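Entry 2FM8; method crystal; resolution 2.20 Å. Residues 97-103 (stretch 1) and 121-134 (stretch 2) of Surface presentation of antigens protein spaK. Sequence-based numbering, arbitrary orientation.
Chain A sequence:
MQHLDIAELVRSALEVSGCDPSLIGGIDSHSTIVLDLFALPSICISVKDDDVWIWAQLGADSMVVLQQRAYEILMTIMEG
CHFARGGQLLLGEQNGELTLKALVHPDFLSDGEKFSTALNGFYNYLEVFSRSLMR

Stretch 1, residues 97-103: ELTLKAL
Stretch 2, residues 121-134: GFYNYLEVFSRSLM

The most striking feature of this contact is a methyl group seated almost exactly on the axis of an aromatic ring: Leu100 CD1 lies 3.8 Å from the centroid of the Phe129 ring, 4° off its normal, a CH-pi contact over the face. The same leucine has more of its surface covered by the other stretch than any other residue here, in an interface that buries 332 Å² in all and has no hydrogen bond across it.

Stretch 1, residues 97-103, is an extended strand, with phi from -62° to -139° and psi from 104° to 141°. Stretch 2 is helical from Gly121 to Ser132, continuing a helix begun earlier in the chain. The two run nearly antiparallel, their directions 157° apart and their axes 10.1 Å apart at closest approach. Nearest CA atoms set the register: Leu98 CA to Leu133 CA 9.5 Å, Leu100 CA to Leu126 CA 7.5 Å, and Ala102 CA to Phe122 CA 7.8 Å.

Strand alternation turns Leu98, Leu100 and Ala102 toward the helix, while Lys101 points away and keeps its charged end off the apolar surface. Leu100 (chi1 t, chi2 p) has two methyls to spread over the helix. Leu100 CD2 lies 3.8 Å from Phe129 CD2, 4.2 Å from Tyr125 CB and 4.1 Å from Leu126 N, so it packs against backbone as well as side chains. Tyr125 (chi1 m) starts toward the strand, but its end leads away, leaving the apolar CB near the leucine.

Phe122 (chi1 t, chi2 92°) leaves the helix sideways, yet its long flat ring brings its end to the strand. Leu100 O meets the ring edge, 3.5 Å from Phe122 CZ, and Leu100 CD2 is 4.0 Å from that same CZ. The small Ala102 sits beside the ring, with Ala102 CB 4.0 Å from Phe122 CD1 in an oblique approach. Phe129 (chi1 m, chi2 -96°) points toward the strand and offers its face to Leu100.

At the other end, Leu98 (t, p) meets Leu133 (m, t), with Leu98 CD2 3.6 Å from Leu133 CD1. Leu133 is the first residue to leave helical phi/psi, at -102°/16°; Leu133 N makes weak hydrogen bonds to Phe129 O and Ser130 O, both 3.1 Å, yet its side chain still points toward the strand.

Helical i to i+4 bonds such as Phe129 N to Tyr125 O, 2.8 Å, hold the helix. Ser130 OG (chi1 p) adds a hydrogen bond to Leu126 O at 2.9 Å, its hydroxyl satisfied within the helix itself.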

# COMPACT_ATOMS: atom_id res chain seq x y z
N GLU A 97 -6.94 4.75 -11.96
CA GLU A 97 -6.39 3.51 -12.48
C GLU A 97 -4.92 3.40 -12.12
O GLU A 97 -4.21 4.38 -12.14
CB GLU A 97 -6.55 3.47 -13.99
CG GLU A 97 -7.99 3.65 -14.48
CD GLU A 97 -8.23 3.12 -15.92
OE1 GLU A 97 -7.33 2.47 -16.54
OE2 GLU A 97 -9.38 3.32 -16.39
N LEU A 98 -4.47 2.19 -11.79
CA LEU A 98 -3.06 1.96 -11.59
C LEU A 98 -2.28 2.22 -12.89
O LEU A 98 -2.71 1.81 -13.99
CB LEU A 98 -2.81 0.53 -11.14
CG LEU A 98 -1.39 0.24 -10.65
CD1 LEU A 98 -1.10 0.96 -9.34
CD2 LEU A 98 -1.30 -1.28 -10.43
N THR A 99 -1.12 2.85 -12.75
CA THR A 99 -0.29 3.21 -13.89
C THR A 99 1.09 2.56 -13.80
O THR A 99 1.72 2.53 -12.75
CB THR A 99 -0.21 4.75 -13.98
OG1 THR A 99 -1.54 5.25 -14.25
CG2 THR A 99 0.65 5.19 -15.12
N LEU A 100 1.53 1.96 -14.91
CA LEU A 100 2.87 1.42 -15.01
C LEU A 100 3.72 2.45 -15.75
O LEU A 100 3.32 2.93 -16.80
CB LEU A 100 2.87 0.11 -15.81
CG LEU A 100 4.23 -0.59 -15.98
CD1 LEU A 100 4.72 -1.07 -14.58
CD2 LEU A 100 4.15 -1.75 -16.98
N LYS A 101 4.89 2.77 -15.21
CA LYS A 101 5.67 3.90 -15.73
C LYS A 101 7.15 3.53 -15.80
O LYS A 101 7.68 2.91 -14.86
CB LYS A 101 5.60 5.13 -14.80
CG LYS A 101 4.24 5.55 -14.35
CD LYS A 101 4.30 6.92 -13.60
CE LYS A 101 4.94 6.89 -12.23
NZ LYS A 101 4.93 8.28 -11.49
N ALA A 102 7.80 3.94 -16.87
CA ALA A 102 9.24 3.83 -17.02
C ALA A 102 9.83 5.22 -17.25
O ALA A 102 9.45 5.92 -18.21
CB ALA A 102 9.55 2.94 -18.20
N LEU A 103 10.69 5.64 -16.34
CA LEU A 103 11.52 6.80 -16.56
C LEU A 103 12.70 6.27 -17.32
O LEU A 103 13.56 5.63 -16.77
CB LEU A 103 11.97 7.43 -15.22
CG LEU A 103 12.95 8.60 -15.30
CD1 LEU A 103 12.34 9.72 -16.10
CD2 LEU A 103 13.32 9.08 -13.92
N GLY A 121 10.35 -3.76 -24.71
CA GLY A 121 10.47 -4.23 -23.34
C GLY A 121 9.29 -3.77 -22.50
O GLY A 121 8.71 -4.54 -21.74
N PHE A 122 8.92 -2.51 -22.65
CA PHE A 122 7.73 -1.98 -21.99
C PHE A 122 6.49 -2.74 -22.41
O PHE A 122 5.69 -3.10 -21.57
CB PHE A 122 7.53 -0.48 -22.22
CG PHE A 122 6.48 0.11 -21.32
CD1 PHE A 122 6.83 0.67 -20.10
CD2 PHE A 122 5.14 0.08 -21.67
CE1 PHE A 122 5.86 1.19 -19.24
CE2 PHE A 122 4.17 0.62 -20.83
CZ PHE A 122 4.53 1.17 -19.62
N TYR A 123 6.33 -2.99 -23.69
CA TYR A 123 5.22 -3.84 -24.16
C TYR A 123 5.15 -5.18 -23.41
O TYR A 123 4.07 -5.61 -22.98
CB TYR A 123 5.35 -4.07 -25.68
CG TYR A 123 4.23 -4.86 -26.28
CD1 TYR A 123 3.08 -4.23 -26.75
CD2 TYR A 123 4.29 -6.24 -26.37
CE1 TYR A 123 2.03 -4.96 -27.29
CE2 TYR A 123 3.22 -6.99 -26.91
CZ TYR A 123 2.10 -6.34 -27.37
OH TYR A 123 1.05 -7.06 -27.93
N ASN A 124 6.28 -5.88 -23.32
CA ASN A 124 6.35 -7.14 -22.62
C ASN A 124 5.84 -6.99 -21.16
O ASN A 124 5.01 -7.78 -20.68
CB ASN A 124 7.81 -7.62 -22.54
CG ASN A 124 8.29 -8.29 -23.79
OD1 ASN A 124 7.54 -8.66 -24.68
ND2 ASN A 124 9.60 -8.48 -23.85
N TYR A 125 6.33 -5.98 -20.46
CA TYR A 125 5.88 -5.78 -19.08
C TYR A 125 4.44 -5.35 -19.00
O TYR A 125 3.74 -5.73 -18.07
CB TYR A 125 6.73 -4.76 -18.34
CG TYR A 125 8.13 -5.21 -18.08
CD1 TYR A 125 8.42 -6.18 -17.12
CD2 TYR A 125 9.17 -4.63 -18.77
CE1 TYR A 125 9.78 -6.54 -16.87
CE2 TYR A 125 10.48 -4.99 -18.55
CZ TYR A 125 10.78 -5.93 -17.64
OH TYR A 125 12.13 -6.21 -17.51
N LEU A 126 3.99 -4.55 -19.94
CA LEU A 126 2.58 -4.21 -19.98
C LEU A 126 1.68 -5.46 -20.05
O LEU A 126 0.69 -5.53 -19.36
CB LEU A 126 2.26 -3.25 -21.13
CG LEU A 126 0.76 -2.92 -21.29
CD1 LEU A 126 0.23 -2.16 -20.06
CD2 LEU A 126 0.50 -2.10 -22.51
N GLU A 127 2.03 -6.42 -20.90
CA GLU A 127 1.31 -7.68 -20.96
C GLU A 127 1.26 -8.37 -19.62
O GLU A 127 0.21 -8.79 -19.16
CB GLU A 127 1.93 -8.66 -21.97
CG GLU A 127 1.20 -8.72 -23.23
CD GLU A 127 1.79 -9.68 -24.27
OE1 GLU A 127 1.00 -10.48 -24.79
OE2 GLU A 127 3.00 -9.62 -24.56
N VAL A 128 2.42 -8.48 -19.00
CA VAL A 128 2.55 -9.18 -17.74
C VAL A 128 1.82 -8.49 -16.60
O VAL A 128 1.07 -9.12 -15.84
CB VAL A 128 4.07 -9.44 -17.48
CG1 VAL A 128 4.37 -9.65 -16.09
CG2 VAL A 128 4.52 -10.65 -18.34
N PHE A 129 2.04 -7.19 -16.44
CA PHE A 129 1.36 -6.45 -15.36
C PHE A 129 -0.16 -6.44 -15.58
O PHE A 129 -0.91 -6.67 -14.66
CB PHE A 129 1.87 -5.01 -15.25
CG PHE A 129 3.14 -4.87 -14.44
CD1 PHE A 129 3.08 -4.52 -13.12
CD2 PHE A 129 4.37 -5.03 -15.04
CE1 PHE A 129 4.26 -4.38 -12.35
CE2 PHE A 129 5.55 -4.89 -14.31
CZ PHE A 129 5.49 -4.58 -12.97
N SER A 130 -0.62 -6.18 -16.80
CA SER A 130 -2.06 -6.13 -17.04
C SER A 130 -2.74 -7.49 -16.76
O SER A 130 -3.81 -7.55 -16.15
CB SER A 130 -2.38 -5.57 -18.45
OG SER A 130 -2.09 -6.50 -19.46
N ARG A 131 -2.08 -8.59 -17.14
CA ARG A 131 -2.59 -9.93 -16.83
C ARG A 131 -2.55 -10.25 -15.35
O ARG A 131 -3.46 -10.91 -14.83
CB ARG A 131 -1.81 -11.00 -17.65
CG ARG A 131 -2.10 -10.95 -19.13
CD ARG A 131 -1.09 -11.67 -19.96
NE ARG A 131 -1.55 -11.80 -21.34
CZ ARG A 131 -1.18 -12.76 -22.18
NH1 ARG A 131 -0.31 -13.70 -21.82
NH2 ARG A 131 -1.73 -12.81 -23.38
N SER A 132 -1.51 -9.81 -14.64
CA SER A 132 -1.50 -10.00 -13.19
C SER A 132 -2.66 -9.25 -12.50
O SER A 132 -3.02 -9.61 -11.38
CB SER A 132 -0.19 -9.54 -12.54
OG SER A 132 0.88 -10.40 -12.87
N LEU A 133 -3.18 -8.20 -13.14
CA LEU A 133 -4.29 -7.41 -12.56
C LEU A 133 -5.65 -7.72 -13.15
O LEU A 133 -6.62 -6.99 -12.96
CB LEU A 133 -4.00 -5.93 -12.70
CG LEU A 133 -2.87 -5.49 -11.77
CD1 LEU A 133 -2.28 -4.21 -12.28
CD2 LEU A 133 -3.30 -5.34 -10.32
N MET A 134 -5.74 -8.85 -13.82
CA MET A 134 -6.99 -9.26 -14.41
C MET A 134 -7.83 -9.84 -13.28
O MET A 134 -7.29 -10.58 -12.45
CB MET A 134 -6.74 -10.31 -15.50
CG MET A 134 -7.67 -10.19 -16.65
SD MET A 134 -7.30 -11.34 -18.00
CE MET A 134 -7.74 -12.86 -17.10